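Local coordinates for mandelate racemase/muconate lactonizing protein (Paenibacillus sp., PDB 3VCC) that probably dehydrates D-galacturonate, as a magnesium-binding member of the enolase superfamily, at residues F19-G24 and T44-R49; A201-I206 and N228-E233; A208-N213 and L232-H237. All coordinates share one frame; numbering follows the deposited sequence.

Contact 1 (F19-G24 and T44-R49)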
loop_
_atom_site.group_PDB
_atom_site.type_symbol
_atom_site.label_atom_id
_atom_site.label_comp_id
_atom_site.label_asym_id
_atom_site.label_seq_id
_atom_site.Cartn_x
_atom_site.Cartn_y
_atom_site.Cartn_z
ATOM N N PHE A 19 -13.528 16.474 -8.986
ATOM C CA PHE A 19 -12.835 16.044 -7.770
ATOM C C PHE A 19 -13.785 16.005 -6.568
ATOM O O PHE A 19 -14.613 16.904 -6.399
ATOM C CB PHE A 19 -11.710 17.016 -7.449
ATOM C CG PHE A 19 -10.980 16.688 -6.176
ATOM C CD1 PHE A 19 -11.353 17.283 -4.983
ATOM C CD2 PHE A 19 -9.954 15.761 -6.169
ATOM C CE1 PHE A 19 -10.704 16.974 -3.804
ATOM C CE2 PHE A 19 -9.286 15.443 -4.986
ATOM C CZ PHE A 19 -9.665 16.047 -3.806
ATOM N N ALA A 20 -13.650 14.978 -5.729
ATOM C CA ALA A 20 -14.457 14.864 -4.522
ATOM C C ALA A 20 -13.775 13.982 -3.484
ATOM O O ALA A 20 -13.013 13.101 -3.832
ATOM C CB ALA A 20 -15.820 14.291 -4.851
ATOM N N LYS A 21 -14.089 14.211 -2.217
ATOM C CA LYS A 21 -13.542 13.394 -1.131
ATOM C C LYS A 21 -14.601 12.407 -0.656
ATOM O O LYS A 21 -15.684 12.810 -0.222
ATOM C CB LYS A 21 -13.099 14.305 0.017
ATOM C CG LYS A 21 -12.545 13.554 1.247
ATOM C CD LYS A 21 -11.953 14.524 2.265
ATOM C CE LYS A 21 -12.956 14.892 3.356
ATOM N NZ LYS A 21 -13.129 13.811 4.372
ATOM N N LEU A 22 -14.304 11.111 -0.753
ATOM C CA LEU A 22 -15.238 10.086 -0.286
ATOM C C LEU A 22 -14.882 9.690 1.150
ATOM O O LEU A 22 -13.737 9.839 1.579
ATOM C CB LEU A 22 -15.196 8.846 -1.190
ATOM C CG LEU A 22 -15.282 9.019 -2.712
ATOM C CD1 LEU A 22 -15.674 7.698 -3.363
ATOM C CD2 LEU A 22 -16.287 10.098 -3.084
ATOM N N THR A 23 -15.861 9.187 1.894
ATOM C CA THR A 23 -15.615 8.879 3.291
ATOM C C THR A 23 -16.163 7.512 3.649
ATOM O O THR A 23 -17.107 7.019 3.025
ATOM C CB THR A 23 -16.273 9.918 4.222
ATOM O OG1 THR A 23 -17.689 9.900 4.022
ATOM C CG2 THR A 23 -15.750 11.311 3.938
ATOM N N GLY A 24 -15.587 6.922 4.685
ATOM C CA GLY A 24 -15.987 5.598 5.124
ATOM C C GLY A 24 -15.353 5.292 6.467
ATOM O O GLY A 24 -14.952 6.205 7.194
ATOM N N THR A 44 -10.906 8.352 4.615
ATOM C CA THR A 44 -11.335 9.103 3.440
ATOM C C THR A 44 -10.462 8.740 2.252
ATOM O O THR A 44 -9.355 8.223 2.413
ATOM C CB THR A 44 -11.288 10.619 3.680
ATOM O OG1 THR A 44 -9.939 11.028 3.913
ATOM C CG2 THR A 44 -12.142 11.003 4.889
ATOM N N VAL A 45 -10.982 8.992 1.060
ATOM C CA VAL A 45 -10.222 8.806 -0.170
ATOM C C VAL A 45 -10.524 9.975 -1.095
ATOM O O VAL A 45 -11.683 10.172 -1.458
ATOM C CB VAL A 45 -10.643 7.526 -0.931
ATOM C CG1 VAL A 45 -9.911 7.457 -2.265
ATOM C CG2 VAL A 45 -10.369 6.260 -0.123
ATOM N N ASP A 46 -9.495 10.736 -1.484
ATOM C CA ASP A 46 -9.650 11.791 -2.483
ATOM C C ASP A 46 -9.714 11.194 -3.890
ATOM O O ASP A 46 -8.791 10.506 -4.327
ATOM C CB ASP A 46 -8.515 12.822 -2.393
ATOM C CG ASP A 46 -8.642 13.723 -1.165
ATOM O OD1 ASP A 46 -9.649 13.588 -0.431
ATOM O OD2 ASP A 46 -7.756 14.577 -0.957
ATOM N N ILE A 47 -10.805 11.473 -4.588
ATOM C CA ILE A 47 -11.098 10.840 -5.859
ATOM C C ILE A 47 -11.273 11.886 -6.957
ATOM O O ILE A 47 -11.838 12.957 -6.729
ATOM C CB ILE A 47 -12.372 9.968 -5.738
ATOM C CG1 ILE A 47 -12.071 8.740 -4.872
ATOM C CG2 ILE A 47 -12.859 9.511 -7.088
ATOM C CD1 ILE A 47 -11.161 7.732 -5.554
ATOM N N ALA A 48 -10.760 11.590 -8.143
ATOM C CA ALA A 48 -11.119 12.375 -9.326
ATOM C C ALA A 48 -11.837 11.524 -10.375
ATOM O O ALA A 48 -11.604 10.318 -10.488
ATOM C CB ALA A 48 -9.889 13.035 -9.920
ATOM N N ARG A 49 -12.702 12.176 -11.148
ATOM C CA ARG A 49 -13.411 11.551 -12.242
ATOM C C ARG A 49 -13.008 12.323 -13.485
ATOM O O ARG A 49 -13.177 13.535 -13.543
ATOM C CB ARG A 49 -14.925 11.649 -12.008
ATOM C CG ARG A 49 -15.801 11.138 -13.120
ATOM C CD ARG A 49 -17.262 10.963 -12.648
ATOM N NE ARG A 49 -17.987 12.227 -12.467
ATOM C CZ ARG A 49 -19.144 12.341 -11.813
ATOM N NH1 ARG A 49 -19.741 13.530 -11.702
ATOM N NH2 ARG A 49 -19.701 11.268 -11.258
#
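Strands 19-24 and 44-49 run antiparallel, their directions 156° apart and their axes 4.6 Å from each other at the closest point. Two hydrogen-bonded pairs, Ala-20 with Ile-47 and Leu-22 with Val-45, alternate with three non-hydrogen-bonded ones. In the first, Ile-47 N gives to Ala-20 O at 2.8 Å, and Ala-20 N gives back to Ile-47 O; the donors of the second pair stand well out of the carbonyl planes. The two strands form a beta hairpin within the antiparallel sheet that belongs to the capping domain of enolase-superfamily proteins. Leu-22, Ile-47, Ala-20 and Val-45 share its buried face, where Leu-22 CG meets Ile-47 CG1 at 3.9 Å; Leu-377 of helix 371-380 and Phe-369 pack on this face. On the other face, Phe-19 CG lies anti to the backbone N (chi1 177°), which swings the ring across to Asp-46: Phe-19 CZ is 3.7 Å from Asp-46 CG, and the ring and carboxylate planes are 75° apart. Asp-46 OD1 rests 3.3 Å from Lys-21 CG, whereas the ammonium group bends off toward Thr-44, leaving Lys-21 NZ 5.9 Å from Asp-46 OD1. Trp-383 meets the Phe-19 ring at a shallow angle.

Contact 2 (A201-I206 and N228-E233). With MG (magnesium ion), chain D.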
loop_
_atom_site.group_PDB
_atom_site.type_symbol
_atom_site.label_atom_id
_atom_site.label_comp_id
_atom_site.label_asym_id
_atom_site.label_seq_id
_atom_site.Cartn_x
_atom_site.Cartn_y
_atom_site.Cartn_z
ATOM N N ALA A 201 2.409 -21.686 8.713
ATOM C CA ALA A 201 2.509 -21.145 7.360
ATOM C C ALA A 201 2.167 -19.655 7.291
ATOM O O ALA A 201 2.169 -19.066 6.211
ATOM C CB ALA A 201 1.636 -21.940 6.401
ATOM N N GLY A 202 1.858 -19.053 8.433
ATOM C CA GLY A 202 1.521 -17.638 8.453
ATOM C C GLY A 202 2.772 -16.783 8.560
ATOM O O GLY A 202 3.585 -17.001 9.442
ATOM N N LYS A 203 2.940 -15.824 7.656
ATOM C CA LYS A 203 4.116 -14.955 7.727
ATOM C C LYS A 203 3.867 -13.825 8.720
ATOM O O LYS A 203 2.792 -13.232 8.737
ATOM C CB LYS A 203 4.482 -14.403 6.347
ATOM C CG LYS A 203 5.122 -15.450 5.440
ATOM C CD LYS A 203 5.360 -14.908 4.047
ATOM C CE LYS A 203 5.913 -15.976 3.114
ATOM N NZ LYS A 203 4.854 -16.888 2.592
ATOM N N ILE A 204 4.877 -13.529 9.535
ATOM C CA ILE A 204 4.771 -12.507 10.560
ATOM C C ILE A 204 5.760 -11.380 10.281
ATOM O O ILE A 204 6.962 -11.630 10.128
ATOM C CB ILE A 204 5.080 -13.102 11.955
ATOM C CG1 ILE A 204 4.049 -14.166 12.324
ATOM C CG2 ILE A 204 5.158 -11.997 13.008
ATOM C CD1 ILE A 204 2.626 -13.641 12.371
ATOM N N MET A 205 5.253 -10.148 10.210
ATOM C CA MET A 205 6.107 -8.983 10.017
ATOM C C MET A 205 5.997 -8.052 11.208
ATOM O O MET A 205 4.944 -7.987 11.845
ATOM C CB MET A 205 5.722 -8.244 8.737
ATOM C CG MET A 205 6.257 -8.922 7.496
ATOM S SD MET A 205 5.039 -9.018 6.198
ATOM C CE MET A 205 4.103 -10.412 6.793
ATOM N N ILE A 206 7.073 -7.339 11.529
ATOM C CA ILE A 206 6.967 -6.350 12.599
ATOM C C ILE A 206 7.411 -4.990 12.108
ATOM O O ILE A 206 8.310 -4.875 11.264
ATOM C CB ILE A 206 7.713 -6.752 13.912
ATOM C CG1 ILE A 206 9.221 -6.860 13.697
ATOM C CG2 ILE A 206 7.156 -8.061 14.483
ATOM C CD1 ILE A 206 9.977 -7.272 14.990
ATOM N N ASN A 228 9.625 -17.389 13.547
ATOM C CA ASN A 228 10.080 -17.054 12.211
ATOM C C ASN A 228 9.433 -15.751 11.748
ATOM O O ASN A 228 8.244 -15.708 11.441
ATOM C CB ASN A 228 9.812 -18.206 11.239
ATOM C CG ASN A 228 10.591 -19.467 11.603
ATOM O OD1 ASN A 228 11.746 -19.400 12.044
ATOM N ND2 ASN A 228 9.956 -20.623 11.430
ATOM N N LEU A 229 10.225 -14.686 11.750
ATOM C CA LEU A 229 9.773 -13.370 11.323
ATOM C C LEU A 229 10.134 -13.193 9.859
ATOM O O LEU A 229 11.272 -13.493 9.455
ATOM C CB LEU A 229 10.476 -12.294 12.147
ATOM C CG LEU A 229 10.246 -12.337 13.649
ATOM C CD1 LEU A 229 11.162 -11.329 14.351
ATOM C CD2 LEU A 229 8.782 -12.054 13.968
ATOM N N TYR A 230 9.185 -12.714 9.065
ATOM C CA TYR A 230 9.418 -12.559 7.638
ATOM C C TYR A 230 10.183 -11.276 7.356
ATOM O O TYR A 230 11.172 -11.280 6.608
ATOM C CB TYR A 230 8.105 -12.601 6.861
ATOM C CG TYR A 230 8.325 -12.595 5.368
ATOM C CD1 TYR A 230 8.794 -13.725 4.704
ATOM C CD2 TYR A 230 8.083 -11.452 4.620
ATOM C CE1 TYR A 230 9.003 -13.712 3.328
ATOM C CE2 TYR A 230 8.282 -11.435 3.251
ATOM C CZ TYR A 230 8.744 -12.565 2.612
ATOM O OH TYR A 230 8.939 -12.532 1.247
ATOM N N TRP A 231 9.735 -10.171 7.938
ATOM C CA TRP A 231 10.527 -8.951 7.833
ATOM C C TRP A 231 10.429 -8.024 9.030
ATOM O O TRP A 231 9.502 -8.107 9.843
ATOM C CB TRP A 231 10.281 -8.218 6.494
ATOM C CG TRP A 231 9.058 -7.291 6.349
ATOM C CD1 TRP A 231 8.573 -6.370 7.250
ATOM C CD2 TRP A 231 8.217 -7.194 5.190
ATOM N NE1 TRP A 231 7.482 -5.718 6.717
ATOM C CE2 TRP A 231 7.239 -6.209 5.458
ATOM C CE3 TRP A 231 8.196 -7.851 3.952
ATOM C CZ2 TRP A 231 6.239 -5.869 4.529
ATOM C CZ3 TRP A 231 7.190 -7.514 3.027
ATOM C CH2 TRP A 231 6.232 -6.529 3.325
ATOM N N LEU A 232 11.418 -7.147 9.114
ATOM C CA LEU A 232 11.529 -6.141 10.140
ATOM C C LEU A 232 11.518 -4.803 9.438
ATOM O O LEU A 232 12.405 -4.493 8.636
ATOM C CB LEU A 232 12.852 -6.304 10.894
ATOM C CG LEU A 232 13.341 -5.102 11.696
ATOM C CD1 LEU A 232 12.363 -4.795 12.850
ATOM C CD2 LEU A 232 14.769 -5.347 12.202
ATOM N N GLU A 233 10.503 -4.014 9.750
ATOM C CA GLU A 233 10.223 -2.782 9.032
ATOM C C GLU A 233 10.475 -1.570 9.929
ATOM O O GLU A 233 9.984 -1.515 11.061
ATOM C CB GLU A 233 8.764 -2.792 8.563
ATOM C CG GLU A 233 8.261 -1.450 8.019
ATOM C CD GLU A 233 6.885 -1.575 7.364
ATOM O OE1 GLU A 233 6.460 -2.705 7.057
ATOM O OE2 GLU A 233 6.233 -0.544 7.153
HETATM MG MG MG D . 5.370 1.015 8.231
HETATM O O HOH W 1 3.527 0.213 7.304
HETATM O O HOH W 2 6.952 1.964 9.437
HETATM O O HOH W 3 4.009 2.722 9.096
#
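Glu-233 OE1 receives Trp-231 NE1 at 3.2 Å on its anti lone pair, the oxygen lying 25° out of the indole plane, and is also gripped by Lys-168 and Gln-283. These partners fix the carboxylate's rotation while Glu-233 OE2 binds magnesium at 2.1 Å; Asp-207, Glu-263 and three waters complete the site. Across the strands, Glu-233 N bonds Ile-206 O at 2.8 Å, and Ile-206 N bonds Trp-231 O, a parallel pairing that brings the metal ligand to the C-terminal end of the barrel strands. Met-205 CG sits 3.3 Å over the centroid of the five-membered ring of Trp-231, and the bend at chi2 (136°) carries SD over the six-membered ring, a Met-aromatic contact. A leucine in place of Trp-231 would probably leave Glu-233 OE1 without one of its donors and Met-205 without the flat surface it lies on. Lys-203 lays its methylenes on the Tyr-230 ring, whose hydroxyl bonds Glu-333, while on the other side of the sheet Ile-206 CG1 packs against Leu-232 CD1. Strands 204-207 and 229-233 form a beta-alpha-beta unit with helix 214-223, flanked by strand 258-261, and helix 180-198 packs against Ile-204, Ile-206 and Leu-229.

Contact 3 (A208-N213 and L232-H237). With MG (magnesium ion), chain D; MG (magnesium ion), chain C.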
loop_
_atom_site.group_PDB
_atom_site.type_symbol
_atom_site.label_atom_id
_atom_site.label_comp_id
_atom_site.label_asym_id
_atom_site.label_seq_id
_atom_site.Cartn_x
_atom_site.Cartn_y
_atom_site.Cartn_z
ATOM N N ALA A 208 8.327 -1.186 13.603
ATOM C CA ALA A 208 8.602 -0.385 14.788
ATOM C C ALA A 208 8.343 1.111 14.623
ATOM O O ALA A 208 8.448 1.866 15.597
ATOM C CB ALA A 208 10.039 -0.623 15.280
ATOM N N ASN A 209 7.997 1.548 13.412
ATOM C CA ASN A 209 7.844 2.975 13.142
ATOM C C ASN A 209 8.967 3.793 13.764
ATOM O O ASN A 209 8.740 4.850 14.347
ATOM C CB ASN A 209 6.475 3.505 13.558
ATOM C CG ASN A 209 5.380 3.021 12.644
ATOM O OD1 ASN A 209 4.704 2.050 12.954
ATOM N ND2 ASN A 209 5.222 3.674 11.487
ATOM N N ASN A 210 10.180 3.291 13.568
ATOM C CA ASN A 210 11.423 3.974 13.966
ATOM C C ASN A 210 11.641 4.149 15.470
ATOM O O ASN A 210 12.537 4.891 15.894
ATOM C CB ASN A 210 11.570 5.309 13.234
ATOM C CG ASN A 210 11.817 5.130 11.738
ATOM O OD1 ASN A 210 12.361 4.105 11.296
ATOM N ND2 ASN A 210 11.408 6.127 10.951
ATOM N N ALA A 211 10.856 3.450 16.280
ATOM C CA ALA A 211 10.939 3.630 17.737
ATOM C C ALA A 211 12.119 2.931 18.414
ATOM O O ALA A 211 12.345 3.141 19.610
ATOM C CB ALA A 211 9.655 3.197 18.397
ATOM N N TYR A 212 12.832 2.072 17.688
ATOM C CA TYR A 212 13.970 1.353 18.277
ATOM C C TYR A 212 15.307 2.072 17.999
ATOM O O TYR A 212 15.341 3.128 17.357
ATOM C CB TYR A 212 14.038 -0.074 17.725
ATOM C CG TYR A 212 12.933 -1.038 18.182
ATOM C CD1 TYR A 212 12.166 -0.791 19.313
ATOM C CD2 TYR A 212 12.695 -2.213 17.477
ATOM C CE1 TYR A 212 11.180 -1.694 19.728
ATOM C CE2 TYR A 212 11.719 -3.113 17.875
ATOM C CZ TYR A 212 10.967 -2.853 19.004
ATOM O OH TYR A 212 9.992 -3.759 19.392
ATOM N N ASN A 213 16.396 1.507 18.512
ATOM C CA ASN A 213 17.745 1.789 18.011
ATOM C C ASN A 213 18.340 0.427 17.705
ATOM O O ASN A 213 17.641 -0.579 17.854
ATOM C CB ASN A 213 18.596 2.598 19.007
ATOM C CG ASN A 213 18.658 1.961 20.410
ATOM O OD1 ASN A 213 18.496 0.760 20.569
ATOM N ND2 ASN A 213 18.911 2.785 21.419
ATOM N N LEU A 232 11.418 -7.147 9.114
ATOM C CA LEU A 232 11.529 -6.141 10.140
ATOM C C LEU A 232 11.518 -4.803 9.438
ATOM O O LEU A 232 12.405 -4.493 8.636
ATOM C CB LEU A 232 12.852 -6.304 10.894
ATOM C CG LEU A 232 13.341 -5.102 11.696
ATOM C CD1 LEU A 232 12.363 -4.795 12.850
ATOM C CD2 LEU A 232 14.769 -5.347 12.202
ATOM N N GLU A 233 10.503 -4.014 9.750
ATOM C CA GLU A 233 10.223 -2.782 9.032
ATOM C C GLU A 233 10.475 -1.570 9.929
ATOM O O GLU A 233 9.984 -1.515 11.061
ATOM C CB GLU A 233 8.764 -2.792 8.563
ATOM C CG GLU A 233 8.261 -1.450 8.019
ATOM C CD GLU A 233 6.885 -1.575 7.364
ATOM O OE1 GLU A 233 6.460 -2.705 7.057
ATOM O OE2 GLU A 233 6.233 -0.544 7.153
ATOM N N GLU A 234 11.241 -0.610 9.415
ATOM C CA GLU A 234 11.509 0.643 10.110
ATOM C C GLU A 234 11.866 0.463 11.598
ATOM O O GLU A 234 11.226 1.049 12.477
ATOM C CB GLU A 234 10.338 1.622 9.948
ATOM C CG GLU A 234 10.114 2.066 8.488
ATOM C CD GLU A 234 9.585 3.489 8.370
ATOM O OE1 GLU A 234 8.467 3.783 8.849
ATOM O OE2 GLU A 234 10.275 4.330 7.762
ATOM N N ALA A 235 12.876 -0.362 11.864
ATOM C CA ALA A 235 13.380 -0.527 13.228
ATOM C C ALA A 235 13.818 0.834 13.767
ATOM O O ALA A 235 13.561 1.165 14.923
ATOM C CB ALA A 235 14.557 -1.522 13.239
ATOM N N PHE A 236 14.474 1.613 12.898
ATOM C CA PHE A 236 14.966 2.965 13.191
ATOM C C PHE A 236 15.154 3.638 11.838
ATOM O O PHE A 236 15.172 2.964 10.812
ATOM C CB PHE A 236 16.312 2.895 13.915
ATOM C CG PHE A 236 17.214 1.823 13.383
ATOM C CD1 PHE A 236 17.327 0.595 14.034
ATOM C CD2 PHE A 236 17.900 2.009 12.187
ATOM C CE1 PHE A 236 18.157 -0.412 13.531
ATOM C CE2 PHE A 236 18.722 0.991 11.668
ATOM C CZ PHE A 236 18.850 -0.213 12.344
ATOM N N HIS A 237 15.287 4.959 11.813
ATOM C CA HIS A 237 15.449 5.635 10.526
ATOM C C HIS A 237 16.613 5.027 9.759
ATOM O O HIS A 237 17.712 4.826 10.318
ATOM C CB HIS A 237 15.648 7.139 10.690
ATOM C CG HIS A 237 15.697 7.869 9.386
ATOM N ND1 HIS A 237 14.635 7.893 8.506
ATOM C CD2 HIS A 237 16.689 8.578 8.799
ATOM C CE1 HIS A 237 14.966 8.598 7.439
ATOM N NE2 HIS A 237 16.209 9.021 7.588
HETATM MG MG MG D . 5.370 1.015 8.231
HETATM MG MG MG C . 12.313 4.614 7.134
HETATM O O HOH W 4 7.682 5.477 10.759
HETATM O O HOH W 5 14.622 6.727 14.412
HETATM O O HOH W 2 6.952 1.964 9.437
HETATM O O HOH W 6 12.191 6.596 8.145
HETATM O O HOH W 7 13.038 3.711 9.001
HETATM O O HOH W 8 11.720 5.425 5.132
HETATM O O HOH W 1 3.527 0.213 7.304
#
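Three backbone N-H groups of 208-213 find acceptors on consecutive carbonyls of 232-237. Ala-208 N bonds Glu-233 O, Asn-210 N bonds Glu-234 O at 2.7 Å, and Tyr-212 N reaches Ala-235 O with a bent N-H...O angle of 137°. Ala-208 O is taken by Ala-211 N, which closes a type I' turn, and Asn-209 N is satisfied by Asp-207. Water 5 joins Asn-210 O to His-237 N. These are loops following neighbouring strands at the C-terminal end of the enolase-type barrel, where the metal ligands of this superfamily gather. Glu-234 divides its carboxylate: OE2 binds the magnesium ion of chain C at 2.1 Å, together with Asp-261, Glu-238 and three waters, whereas Glu-234 OE1 accepts from water 4 at 2.7 Å. A bend at chi2 (-148°) helps turn the carboxylate to both tasks. Water 4 also accepts from Asn-209 ND2, bridging an amide and a carboxylate whose planes stand 76° apart. His-237 ND1 hydrogen-bonds water 6, which lies in the imidazole plane and is a ligand of the chain C ion, making the histidine a second-shell partner. Tyr-212 OH bonds Asp-187, and Asn-213 OD1 caps Leu-216 N at the start of helix 214-223.

Contacts 2 and 3 overlap at the end of strand 229-233, sharing Leu-232 and Glu-233, with centres about 14 Å apart. Contact 2 holds the strands of the barrel together up to the metal end; contact 3 continues from there into the loops, and there the adjacent Glu-233 and Glu-234 bind different magnesium ions. The Glu-233 end of contact 2 and the metal-binding side of contact 3 border these sites, probably the active site. Contact 1 belongs to the separate antiparallel sheet on the opposite side of the chain's centre: its centre is about 33 Å from that of contact 2, and its nearest atoms are about 18 Å from those of contact 3, without touching.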